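Local coordinates for protein cytochrome P450 (CYP102L1) (Mycobacterium phage Adler, PDB 6N6Q) that probably acts as a haem-thiolate monooxygenase of the cytochrome P450 family, encoded by a bacteriophage and of undefined substrate, at residues S283-A288 against T457-D462; L341-P346 against N374-H379; T124-I129 against F320-I325. One frame throughout, in Å; residues are numbered along the deposited sequence.

Contact 1: S283-A288 against T457-D462. With HEM (protoporphyrin IX containing Fe), chain E.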
loop_
_atom_site.group_PDB
_atom_site.type_symbol
_atom_site.label_atom_id
_atom_site.label_comp_id
_atom_site.label_asym_id
_atom_site.label_seq_id
_atom_site.Cartn_x
_atom_site.Cartn_y
_atom_site.Cartn_z
ATOM N N SER A 283 -0.678 -0.297 3.485
ATOM C CA SER A 283 -0.133 -0.787 4.748
ATOM C C SER A 283 -1.237 -1.268 5.681
ATOM O O SER A 283 -1.061 -2.258 6.400
ATOM C CB SER A 283 0.693 0.307 5.422
ATOM O OG SER A 283 1.727 0.761 4.569
ATOM N N ALA A 284 -2.384 -0.584 5.681
ATOM C CA ALA A 284 -3.464 -0.948 6.591
ATOM C C ALA A 284 -4.065 -2.301 6.235
ATOM O O ALA A 284 -4.356 -3.110 7.124
ATOM C CB ALA A 284 -4.544 0.131 6.578
ATOM N N ASN A 285 -4.266 -2.564 4.943
ATOM C CA ASN A 285 -4.855 -3.836 4.542
ATOM C C ASN A 285 -3.869 -4.985 4.697
ATOM O O ASN A 285 -4.281 -6.115 4.982
ATOM C CB ASN A 285 -5.363 -3.746 3.105
ATOM C CG ASN A 285 -6.465 -2.720 2.945
ATOM O OD1 ASN A 285 -7.141 -2.367 3.912
ATOM N ND2 ASN A 285 -6.653 -2.235 1.724
ATOM N N ALA A 286 -2.571 -4.723 4.516
ATOM C CA ALA A 286 -1.571 -5.753 4.776
ATOM C C ALA A 286 -1.567 -6.152 6.247
ATOM O O ALA A 286 -1.488 -7.342 6.575
ATOM C CB ALA A 286 -0.187 -5.267 4.347
ATOM N N ILE A 287 -1.657 -5.167 7.146
ATOM C CA ILE A 287 -1.758 -5.463 8.573
ATOM C C ILE A 287 -3.032 -6.245 8.865
ATOM O O ILE A 287 -3.027 -7.200 9.652
ATOM C CB ILE A 287 -1.693 -4.159 9.393
ATOM C CG1 ILE A 287 -0.312 -3.517 9.275
ATOM C CG2 ILE A 287 -2.037 -4.420 10.850
ATOM C CD1 ILE A 287 -0.257 -2.095 9.790
ATOM N N ALA A 288 -4.142 -5.856 8.232
ATOM C CA ALA A 288 -5.405 -6.553 8.455
ATOM C C ALA A 288 -5.327 -8.003 7.990
ATOM O O ALA A 288 -5.889 -8.899 8.631
ATOM C CB ALA A 288 -6.542 -5.817 7.744
ATOM N N THR A 457 -6.914 -1.208 -3.585
ATOM C CA THR A 457 -6.075 -2.279 -3.074
ATOM C C THR A 457 -6.944 -3.480 -2.720
ATOM O O THR A 457 -8.175 -3.409 -2.719
ATOM C CB THR A 457 -5.281 -1.837 -1.835
ATOM O OG1 THR A 457 -6.190 -1.478 -0.787
ATOM C CG2 THR A 457 -4.388 -0.650 -2.159
ATOM N N LEU A 458 -6.283 -4.593 -2.417
ATOM C CA LEU A 458 -6.970 -5.765 -1.889
ATOM C C LEU A 458 -7.207 -5.581 -0.396
ATOM O O LEU A 458 -6.305 -5.164 0.337
ATOM C CB LEU A 458 -6.154 -7.031 -2.151
ATOM C CG LEU A 458 -6.510 -7.841 -3.399
ATOM C CD1 LEU A 458 -6.645 -6.943 -4.621
ATOM C CD2 LEU A 458 -5.472 -8.927 -3.642
ATOM N N LYS A 459 -8.421 -5.890 0.054
ATOM C CA LYS A 459 -8.805 -5.664 1.436
ATOM C C LYS A 459 -9.660 -6.818 1.940
ATOM O O LYS A 459 -10.522 -7.320 1.203
ATOM C CB LYS A 459 -9.582 -4.347 1.583
ATOM C CG LYS A 459 -9.794 -3.905 3.019
ATOM C CD LYS A 459 -10.690 -2.683 3.097
ATOM C CE LYS A 459 -12.124 -3.041 2.760
ATOM N NZ LYS A 459 -12.648 -4.088 3.682
ATOM N N PRO A 460 -9.439 -7.267 3.176
ATOM C CA PRO A 460 -10.342 -8.258 3.781
ATOM C C PRO A 460 -11.679 -7.615 4.116
ATOM O O PRO A 460 -11.736 -6.614 4.834
ATOM C CB PRO A 460 -9.592 -8.704 5.043
ATOM C CG PRO A 460 -8.176 -8.240 4.850
ATOM C CD PRO A 460 -8.268 -6.999 4.025
ATOM N N SER A 461 -12.757 -8.193 3.593
ATOM C CA SER A 461 -14.099 -7.668 3.794
ATOM C C SER A 461 -14.774 -8.367 4.966
ATOM O O SER A 461 -14.669 -9.589 5.119
ATOM C CB SER A 461 -14.945 -7.832 2.527
ATOM O OG SER A 461 -15.104 -9.197 2.183
ATOM N N ASP A 462 -15.464 -7.578 5.794
ATOM C CA ASP A 462 -16.193 -8.077 6.963
ATOM C C ASP A 462 -15.260 -8.749 7.968
ATOM O O ASP A 462 -15.650 -9.691 8.664
ATOM C CB ASP A 462 -17.321 -9.029 6.547
ATOM C CG ASP A 462 -18.372 -9.203 7.629
ATOM O OD1 ASP A 462 -18.249 -8.559 8.693
ATOM O OD2 ASP A 462 -19.322 -9.987 7.413
HETATM C CHA HEM E . 4.771 2.733 -5.498
HETATM C CHB HEM E . 3.074 -1.124 -3.076
HETATM C CHC HEM E . 3.407 1.353 1.097
HETATM C CHD HEM E . 4.375 5.389 -1.432
HETATM C C1A HEM E . 4.311 1.460 -5.220
HETATM C C2A HEM E . 4.145 0.367 -6.161
HETATM C C3A HEM E . 3.678 -0.690 -5.494
HETATM C C4A HEM E . 3.528 -0.318 -4.101
HETATM C CMA HEM E . 3.355 -2.067 -6.109
HETATM C CAA HEM E . 4.443 0.405 -7.676
HETATM C CBA HEM E . 3.208 0.936 -8.399
HETATM C CGA HEM E . 3.376 0.825 -9.893
HETATM O O1A HEM E . 4.385 0.228 -10.351
HETATM O O2A HEM E . 2.494 1.337 -10.629
HETATM C C1B HEM E . 3.072 -0.811 -1.730
HETATM C C2B HEM E . 2.806 -1.732 -0.643
HETATM C C3B HEM E . 2.897 -1.050 0.516
HETATM C C4B HEM E . 3.223 0.327 0.190
HETATM C CMB HEM E . 2.483 -3.228 -0.864
HETATM C CAB HEM E . 2.707 -1.537 1.977
HETATM C CBB HEM E . 2.375 -2.783 2.338
HETATM C C1C HEM E . 3.726 2.662 0.797
HETATM C C2C HEM E . 3.997 3.726 1.742
HETATM C C3C HEM E . 4.263 4.843 1.062
HETATM C C4C HEM E . 4.175 4.535 -0.360
HETATM C CMC HEM E . 3.978 3.609 3.282
HETATM C CAC HEM E . 4.598 6.191 1.746
HETATM C CBC HEM E . 4.897 7.300 1.063
HETATM C C1D HEM E . 4.577 5.029 -2.751
HETATM C C2D HEM E . 4.919 5.921 -3.845
HETATM C C3D HEM E . 5.029 5.191 -4.961
HETATM C C4D HEM E . 4.763 3.805 -4.625
HETATM C CMD HEM E . 5.119 7.449 -3.737
HETATM C CAD HEM E . 5.382 5.726 -6.368
HETATM C CBD HEM E . 6.896 5.833 -6.522
HETATM C CGD HEM E . 7.245 6.263 -7.925
HETATM O O1D HEM E . 8.292 6.940 -8.102
HETATM O O2D HEM E . 6.477 5.939 -8.869
HETATM N NA HEM E . 3.921 1.000 -3.976
HETATM N NB HEM E . 3.322 0.432 -1.184
HETATM N NC HEM E . 3.845 3.196 -0.472
HETATM N ND HEM E . 4.491 3.748 -3.268
HETATM FE FE HEM E . 3.755 2.126 -2.233
#

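Contact 2: L341-P346 against N374-H379. With HEM (protoporphyrin IX containing Fe), chain E.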
loop_
_atom_site.group_PDB
_atom_site.type_symbol
_atom_site.label_atom_id
_atom_site.label_comp_id
_atom_site.label_asym_id
_atom_site.label_seq_id
_atom_site.Cartn_x
_atom_site.Cartn_y
_atom_site.Cartn_z
ATOM N N LEU A 341 0.511 -14.136 -0.364
ATOM C CA LEU A 341 -0.798 -14.746 -0.567
ATOM C C LEU A 341 -1.843 -13.717 -0.978
ATOM O O LEU A 341 -2.753 -14.032 -1.754
ATOM C CB LEU A 341 -1.238 -15.477 0.702
ATOM C CG LEU A 341 -2.235 -16.619 0.499
ATOM C CD1 LEU A 341 -1.667 -17.646 -0.468
ATOM C CD2 LEU A 341 -2.585 -17.270 1.827
ATOM N N TRP A 342 -1.728 -12.487 -0.482
ATOM C CA TRP A 342 -2.656 -11.415 -0.836
ATOM C C TRP A 342 -1.893 -10.106 -0.939
ATOM O O TRP A 342 -1.831 -9.326 0.020
ATOM C CB TRP A 342 -3.796 -11.305 0.179
ATOM C CG TRP A 342 -4.710 -12.484 0.154
ATOM C CD1 TRP A 342 -4.702 -13.547 1.010
ATOM C CD2 TRP A 342 -5.763 -12.733 -0.785
ATOM N NE1 TRP A 342 -5.691 -14.437 0.667
ATOM C CE2 TRP A 342 -6.355 -13.962 -0.432
ATOM C CE3 TRP A 342 -6.264 -12.034 -1.887
ATOM C CZ2 TRP A 342 -7.422 -14.509 -1.144
ATOM C CZ3 TRP A 342 -7.324 -12.578 -2.593
ATOM C CH2 TRP A 342 -7.892 -13.803 -2.217
ATOM N N PRO A 343 -1.304 -9.822 -2.099
ATOM C CA PRO A 343 -0.610 -8.541 -2.268
ATOM C C PRO A 343 -1.603 -7.400 -2.372
ATOM O O PRO A 343 -2.377 -7.334 -3.332
ATOM C CB PRO A 343 0.186 -8.731 -3.566
ATOM C CG PRO A 343 -0.464 -9.890 -4.281
ATOM C CD PRO A 343 -1.474 -10.541 -3.372
ATOM N N VAL A 344 -1.600 -6.507 -1.377
ATOM C CA VAL A 344 -2.572 -5.418 -1.348
ATOM C C VAL A 344 -2.458 -4.562 -2.601
ATOM O O VAL A 344 -3.462 -4.038 -3.096
ATOM C CB VAL A 344 -2.406 -4.584 -0.063
ATOM C CG1 VAL A 344 -2.773 -5.420 1.152
ATOM C CG2 VAL A 344 -0.984 -4.061 0.061
ATOM N N ALA A 345 -1.252 -4.410 -3.137
ATOM C CA ALA A 345 -1.088 -3.877 -4.481
ATOM C C ALA A 345 -1.044 -5.060 -5.439
ATOM O O ALA A 345 0.032 -5.620 -5.687
ATOM C CB ALA A 345 0.178 -3.028 -4.589
ATOM N N PRO A 346 -2.188 -5.472 -5.995
ATOM C CA PRO A 346 -2.248 -6.769 -6.686
ATOM C C PRO A 346 -1.485 -6.812 -7.997
ATOM O O PRO A 346 -1.307 -7.906 -8.546
ATOM C CB PRO A 346 -3.749 -6.969 -6.915
ATOM C CG PRO A 346 -4.278 -5.581 -7.048
ATOM C CD PRO A 346 -3.452 -4.723 -6.121
ATOM N N ASN A 374 0.178 -9.441 -13.181
ATOM C CA ASN A 374 -0.745 -9.906 -12.148
ATOM C C ASN A 374 0.077 -10.525 -11.023
ATOM O O ASN A 374 0.451 -11.699 -11.085
ATOM C CB ASN A 374 -1.744 -10.901 -12.729
ATOM C CG ASN A 374 -2.877 -11.228 -11.772
ATOM O OD1 ASN A 374 -2.737 -11.111 -10.557
ATOM N ND2 ASN A 374 -4.011 -11.646 -12.322
ATOM N N LEU A 375 0.356 -9.729 -9.985
ATOM C CA LEU A 375 1.148 -10.227 -8.864
ATOM C C LEU A 375 0.387 -11.278 -8.068
ATOM O O LEU A 375 0.980 -12.261 -7.607
ATOM C CB LEU A 375 1.559 -9.073 -7.950
ATOM C CG LEU A 375 2.632 -8.116 -8.466
ATOM C CD1 LEU A 375 2.725 -6.907 -7.557
ATOM C CD2 LEU A 375 3.972 -8.828 -8.555
ATOM N N HIS A 376 -0.923 -11.087 -7.889
ATOM C CA HIS A 376 -1.711 -12.046 -7.123
ATOM C C HIS A 376 -1.662 -13.431 -7.753
ATOM O O HIS A 376 -1.587 -14.442 -7.046
ATOM C CB HIS A 376 -3.157 -11.570 -7.002
ATOM C CG HIS A 376 -4.087 -12.610 -6.458
ATOM N ND1 HIS A 376 -5.109 -13.158 -7.202
ATOM C CD2 HIS A 376 -4.138 -13.214 -5.247
ATOM C CE1 HIS A 376 -5.756 -14.047 -6.471
ATOM N NE2 HIS A 376 -5.187 -14.101 -5.280
ATOM N N ALA A 377 -1.699 -13.498 -9.084
ATOM C CA ALA A 377 -1.573 -14.788 -9.751
ATOM C C ALA A 377 -0.137 -15.292 -9.701
ATOM O O ALA A 377 0.099 -16.494 -9.530
ATOM C CB ALA A 377 -2.059 -14.680 -11.195
ATOM N N ALA A 378 0.834 -14.387 -9.836
ATOM C CA ALA A 378 2.235 -14.796 -9.832
ATOM C C ALA A 378 2.687 -15.228 -8.441
ATOM O O ALA A 378 3.492 -16.156 -8.304
ATOM C CB ALA A 378 3.113 -13.659 -10.354
ATOM N N HIS A 379 2.184 -14.566 -7.397
ATOM C CA HIS A 379 2.584 -14.925 -6.041
ATOM C C HIS A 379 1.973 -16.248 -5.602
ATOM O O HIS A 379 2.562 -16.959 -4.782
ATOM C CB HIS A 379 2.197 -13.815 -5.068
ATOM C CG HIS A 379 3.030 -12.579 -5.197
ATOM N ND1 HIS A 379 2.857 -11.478 -4.386
ATOM C CD2 HIS A 379 4.044 -12.270 -6.040
ATOM C CE1 HIS A 379 3.728 -10.545 -4.724
ATOM N NE2 HIS A 379 4.460 -11.000 -5.724
HETATM C CHA HEM E . 4.771 2.733 -5.498
HETATM C CHB HEM E . 3.074 -1.124 -3.076
HETATM C CHC HEM E . 3.407 1.353 1.097
HETATM C CHD HEM E . 4.375 5.389 -1.432
HETATM C C1A HEM E . 4.311 1.460 -5.220
HETATM C C2A HEM E . 4.145 0.367 -6.161
HETATM C C3A HEM E . 3.678 -0.690 -5.494
HETATM C C4A HEM E . 3.528 -0.318 -4.101
HETATM C CMA HEM E . 3.355 -2.067 -6.109
HETATM C CAA HEM E . 4.443 0.405 -7.676
HETATM C CBA HEM E . 3.208 0.936 -8.399
HETATM C CGA HEM E . 3.376 0.825 -9.893
HETATM O O1A HEM E . 4.385 0.228 -10.351
HETATM O O2A HEM E . 2.494 1.337 -10.629
HETATM C C1B HEM E . 3.072 -0.811 -1.730
HETATM C C2B HEM E . 2.806 -1.732 -0.643
HETATM C C3B HEM E . 2.897 -1.050 0.516
HETATM C C4B HEM E . 3.223 0.327 0.190
HETATM C CMB HEM E . 2.483 -3.228 -0.864
HETATM C CAB HEM E . 2.707 -1.537 1.977
HETATM C CBB HEM E . 2.375 -2.783 2.338
HETATM C C1C HEM E . 3.726 2.662 0.797
HETATM C C2C HEM E . 3.997 3.726 1.742
HETATM C C3C HEM E . 4.263 4.843 1.062
HETATM C C4C HEM E . 4.175 4.535 -0.360
HETATM C CMC HEM E . 3.978 3.609 3.282
HETATM C CAC HEM E . 4.598 6.191 1.746
HETATM C CBC HEM E . 4.897 7.300 1.063
HETATM C C1D HEM E . 4.577 5.029 -2.751
HETATM C C2D HEM E . 4.919 5.921 -3.845
HETATM C C3D HEM E . 5.029 5.191 -4.961
HETATM C C4D HEM E . 4.763 3.805 -4.625
HETATM C CMD HEM E . 5.119 7.449 -3.737
HETATM C CAD HEM E . 5.382 5.726 -6.368
HETATM C CBD HEM E . 6.896 5.833 -6.522
HETATM C CGD HEM E . 7.245 6.263 -7.925
HETATM O O1D HEM E . 8.292 6.940 -8.102
HETATM O O2D HEM E . 6.477 5.939 -8.869
HETATM N NA HEM E . 3.921 1.000 -3.976
HETATM N NB HEM E . 3.322 0.432 -1.184
HETATM N NC HEM E . 3.845 3.196 -0.472
HETATM N ND HEM E . 4.491 3.748 -3.268
HETATM FE FE HEM E . 3.755 2.126 -2.233
#

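Contact 3: T124-I129 against F320-I325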
loop_
_atom_site.group_PDB
_atom_site.type_symbol
_atom_site.label_atom_id
_atom_site.label_comp_id
_atom_site.label_asym_id
_atom_site.label_seq_id
_atom_site.Cartn_x
_atom_site.Cartn_y
_atom_site.Cartn_z
ATOM N N THR A 124 14.711 8.495 12.151
ATOM C CA THR A 124 14.176 9.792 12.548
ATOM C C THR A 124 12.684 9.715 12.846
ATOM O O THR A 124 12.188 10.452 13.704
ATOM C CB THR A 124 14.436 10.833 11.458
ATOM O OG1 THR A 124 13.668 10.511 10.293
ATOM C CG2 THR A 124 15.914 10.867 11.092
ATOM N N TYR A 125 11.959 8.831 12.160
ATOM C CA TYR A 125 10.520 8.708 12.346
ATOM C C TYR A 125 10.134 7.705 13.425
ATOM O O TYR A 125 8.983 7.723 13.876
ATOM C CB TYR A 125 9.840 8.284 11.038
ATOM C CG TYR A 125 10.285 9.034 9.801
ATOM C CD1 TYR A 125 10.505 10.406 9.829
ATOM C CD2 TYR A 125 10.480 8.364 8.603
ATOM C CE1 TYR A 125 10.907 11.085 8.695
ATOM C CE2 TYR A 125 10.883 9.033 7.466
ATOM C CZ TYR A 125 11.094 10.393 7.516
ATOM O OH TYR A 125 11.494 11.062 6.380
ATOM N N HIS A 126 11.066 6.843 13.845
ATOM C CA HIS A 126 10.716 5.687 14.669
ATOM C C HIS A 126 9.952 6.086 15.926
ATOM O O HIS A 126 8.945 5.463 16.277
ATOM C CB HIS A 126 11.975 4.909 15.049
ATOM C CG HIS A 126 11.735 3.852 16.082
ATOM N ND1 HIS A 126 11.183 2.627 15.779
ATOM C CD2 HIS A 126 11.957 3.844 17.418
ATOM C CE1 HIS A 126 11.085 1.905 16.881
ATOM N NE2 HIS A 126 11.546 2.621 17.891
ATOM N N GLN A 127 10.428 7.122 16.623
ATOM C CA GLN A 127 9.775 7.550 17.857
ATOM C C GLN A 127 8.323 7.936 17.606
ATOM O O GLN A 127 7.419 7.517 18.341
ATOM C CB GLN A 127 10.548 8.715 18.476
ATOM C CG GLN A 127 11.338 8.350 19.726
ATOM C CD GLN A 127 12.259 7.158 19.521
ATOM O OE1 GLN A 127 13.156 7.187 18.673
ATOM N NE2 GLN A 127 12.040 6.102 20.299
ATOM N N ARG A 128 8.077 8.723 16.557
ATOM C CA ARG A 128 6.719 9.173 16.265
ATOM C C ARG A 128 5.838 8.017 15.807
ATOM O O ARG A 128 4.650 7.960 16.149
ATOM C CB ARG A 128 6.757 10.274 15.209
ATOM C CG ARG A 128 5.798 11.425 15.452
ATOM C CD ARG A 128 6.499 12.742 15.156
ATOM N NE ARG A 128 7.448 12.595 14.056
ATOM C CZ ARG A 128 8.520 13.361 13.883
ATOM N NH1 ARG A 128 8.788 14.332 14.745
ATOM N NH2 ARG A 128 9.330 13.147 12.854
ATOM N N ILE A 129 6.401 7.088 15.028
ATOM C CA ILE A 129 5.652 5.904 14.617
ATOM C C ILE A 129 5.237 5.092 15.837
ATOM O O ILE A 129 4.062 4.745 16.007
ATOM C CB ILE A 129 6.481 5.054 13.637
ATOM C CG1 ILE A 129 6.764 5.831 12.350
ATOM C CG2 ILE A 129 5.765 3.747 13.328
ATOM C CD1 ILE A 129 7.629 5.075 11.361
ATOM N N PHE A 320 10.089 0.194 22.336
ATOM C CA PHE A 320 10.568 -0.001 20.973
ATOM C C PHE A 320 11.775 0.889 20.702
ATOM O O PHE A 320 11.679 2.118 20.770
ATOM C CB PHE A 320 9.457 0.304 19.967
ATOM C CG PHE A 320 8.379 -0.743 19.906
ATOM C CD1 PHE A 320 8.631 -1.988 19.355
ATOM C CD2 PHE A 320 7.103 -0.472 20.376
ATOM C CE1 PHE A 320 7.638 -2.951 19.290
ATOM C CE2 PHE A 320 6.105 -1.431 20.314
ATOM C CZ PHE A 320 6.374 -2.671 19.769
ATOM N N GLN A 321 12.910 0.269 20.394
ATOM C CA GLN A 321 14.065 0.969 19.858
ATOM C C GLN A 321 14.256 0.558 18.403
ATOM O O GLN A 321 13.890 -0.551 18.003
ATOM C CB GLN A 321 15.328 0.682 20.677
ATOM C CG GLN A 321 15.312 -0.665 21.360
ATOM C CD GLN A 321 16.318 -0.781 22.492
ATOM O OE1 GLN A 321 17.434 -0.268 22.405
ATOM N NE2 GLN A 321 15.923 -1.459 23.567
ATOM N N PHE A 322 14.832 1.473 17.617
ATOM C CA PHE A 322 14.820 1.329 16.163
ATOM C C PHE A 322 15.462 0.022 15.711
ATOM O O PHE A 322 14.956 -0.641 14.797
ATOM C CB PHE A 322 15.524 2.522 15.516
ATOM C CG PHE A 322 15.686 2.393 14.029
ATOM C CD1 PHE A 322 14.596 2.531 13.186
ATOM C CD2 PHE A 322 16.926 2.134 13.475
ATOM C CE1 PHE A 322 14.742 2.409 11.818
ATOM C CE2 PHE A 322 17.079 2.013 12.109
ATOM C CZ PHE A 322 15.986 2.150 11.280
ATOM N N ASP A 323 16.573 -0.369 16.339
ATOM C CA ASP A 323 17.303 -1.552 15.896
ATOM C C ASP A 323 16.554 -2.851 16.164
ATOM O O ASP A 323 16.806 -3.846 15.477
ATOM C CB ASP A 323 18.676 -1.604 16.568
ATOM C CG ASP A 323 19.682 -0.689 15.904
ATOM O OD1 ASP A 323 19.675 -0.602 14.659
ATOM O OD2 ASP A 323 20.480 -0.057 16.628
ATOM N N GLN A 324 15.642 -2.870 17.138
ATOM C CA GLN A 324 14.964 -4.113 17.487
ATOM C C GLN A 324 13.970 -4.561 16.425
ATOM O O GLN A 324 13.651 -5.753 16.359
ATOM C CB GLN A 324 14.247 -3.966 18.829
ATOM C CG GLN A 324 15.171 -3.984 20.031
ATOM C CD GLN A 324 14.423 -3.808 21.338
ATOM O OE1 GLN A 324 13.391 -3.138 21.391
ATOM N NE2 GLN A 324 14.944 -4.407 22.402
ATOM N N ILE A 325 13.479 -3.641 15.594
ATOM C CA ILE A 325 12.397 -3.970 14.671
ATOM C C ILE A 325 12.864 -4.975 13.628
ATOM O O ILE A 325 12.212 -5.999 13.395
ATOM C CB ILE A 325 11.842 -2.690 14.022
ATOM C CG1 ILE A 325 11.352 -1.725 15.103
ATOM C CG2 ILE A 325 10.727 -3.025 13.048
ATOM C CD1 ILE A 325 10.498 -2.387 16.168
#

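Contact 1: S283-A288 against T457-D462
N285 turns CG anti to its own carbonyl carbon (chi1 -63°), which brings CG beside the backbone N on a CB that already points at the strand, while T457 holds OG1 between its backbone N and carbonyl carbon (chi1 62°) and offers that oxygen in return. The two side chains cross obliquely, and N285 ND2 comes to 2.7 Å from T457 OG1. The N-H...O angle of 117° marks this as a weak hydrogen bond despite the short separation. The rest of the asparagine lies against the strand: its CB is 3.2 Å from L458 O, and its OD1 is 3.2 Å from K459 CG. The lysine meets the asparagine with its CB, CG and CD. Further out it bends at chi3 and chi4, and NZ curls back to donate to P460 O at 2.9 Å, from above that carbonyl's plane. One turn along the helix the contact becomes apolar, A288 CB meeting P460 CG at 4.1 Å. The segments belong to helix 265-296, the long central helix of the P450 fold, and to strand 458-461 of a two-stranded antiparallel hairpin; their axes approach to 7.7 Å. S283, on the haem side of the helix, sets OG 3.6 Å from haem CAB and is hydrogen-bonded to G279 O and E428 OE2. The contact is therefore polar near T457 and apolar at P460. With a weak, poorly aligned N-H...O hydrogen bond from its carboxamide, N285 joins strand to helix largely by close packing, in a buried place next to the haem pocket.

Contact 2: L341-P346 against N374-H379
The loop that follows helix 329-341, the K helix of the P450 fold, packs here on the short helix 375-379, with P346 O meeting the first amides of that helix. H376 N donates to P346 O at 3.3 Å with an N-H...O angle of 146°; L375 N lies nearer, at 2.9 Å, but its bond is weak. N374 occupies the N-cap, its OD1 accepting from A377 N at 3.0 Å, so cap side chain and loop carbonyl share the amides of the first turn. P343 wedges in beside them. Its CG touches H376 CA at 3.8 Å and H379 ND1 at 3.7 Å, its ring crossing the H376 side chain at about a right angle and sliding past H379 in the opposite direction. H376 places CG anti to its backbone N (chi1 169°), and its ring lies side by side with W342. The two planes are within 21° of each other but slid apart, with centroids at 5.0 Å; NE2 sits over one indole face, while L341 O approaches the imidazole edge at CD2. Both imidazoles have outside polar partners: H376 ND1 pairs with T40 OG1, and H379 NE2 with K410 N. The loop also carries A345 CB to 3.7 Å from haem CMA. The chemistry implies a double anchorage: backbone hydrogen bonds and a cap fix the helix start, and proline and ring packing hold the loop that lines the haem pocket.

Contact 3: T124-I129 against F320-I325
H126 reaches from helix 119-145 into the turn at F320-F322, and nearly all of the contact runs through its imidazole. CG is anti to the backbone N (chi1 170°), on a CB that points toward the turn. NE2 then donates to F320 O at 2.9 Å. The bond is straight at the hydrogen, 169°, and the oxygen lies in the imidazole plane; seen from the carbonyl, however, the donor stands well above the peptide plane. F320 CB also touches NE2, at 3.7 Å, while its phenyl ring leads away and meets W312 edge-to-face. One face of the imidazole is covered by F322: its CA is 3.8 Å from the ring centroid and only 4° off the normal, a CH-pi contact. F322 too has CG anti to its backbone N, and its side chain passes obliquely beside the histidine, CD1 lying 4.0 Å from H126 CB. I325 adds CG1 at 4.1 Å from H126 CE1. The second imidazole nitrogen is used as well: on helix 422-439, H427 NE2 is hydrogen-bonded to H126 ND1 and its ring meets that of F322, while V430 and I431 pack on I325. The imidazole is thus gripped through both nitrogens, which, together with the F322 backbone over its face, would fix its rotation. Geometry and chain order fit the D helix of a P450 packed against the J'-helix region that precedes the K helix, with the L helix completing the junction.

How the contacts relate
From the N terminus, 124-129 comes first and waits for 320-325 to close contact 3. Before that happens the chain passes through 283-288, which opens contact 1, so the loops of contacts 1 and 3 cross. Contact 2 opens after contact 3 has closed and is completed at 374-379, wholly within the long loop that ends when 457-462 returns to helix 265-296. Contacts 1 and 2 join directly, V344 O lying 3.0 Å from L458 N in a probable hydrogen bond, and both reach the haem. Contact 3 stands apart, its centre about 24 Å from that of contact 1, and ties helix 119-145 to the short helix 322-326.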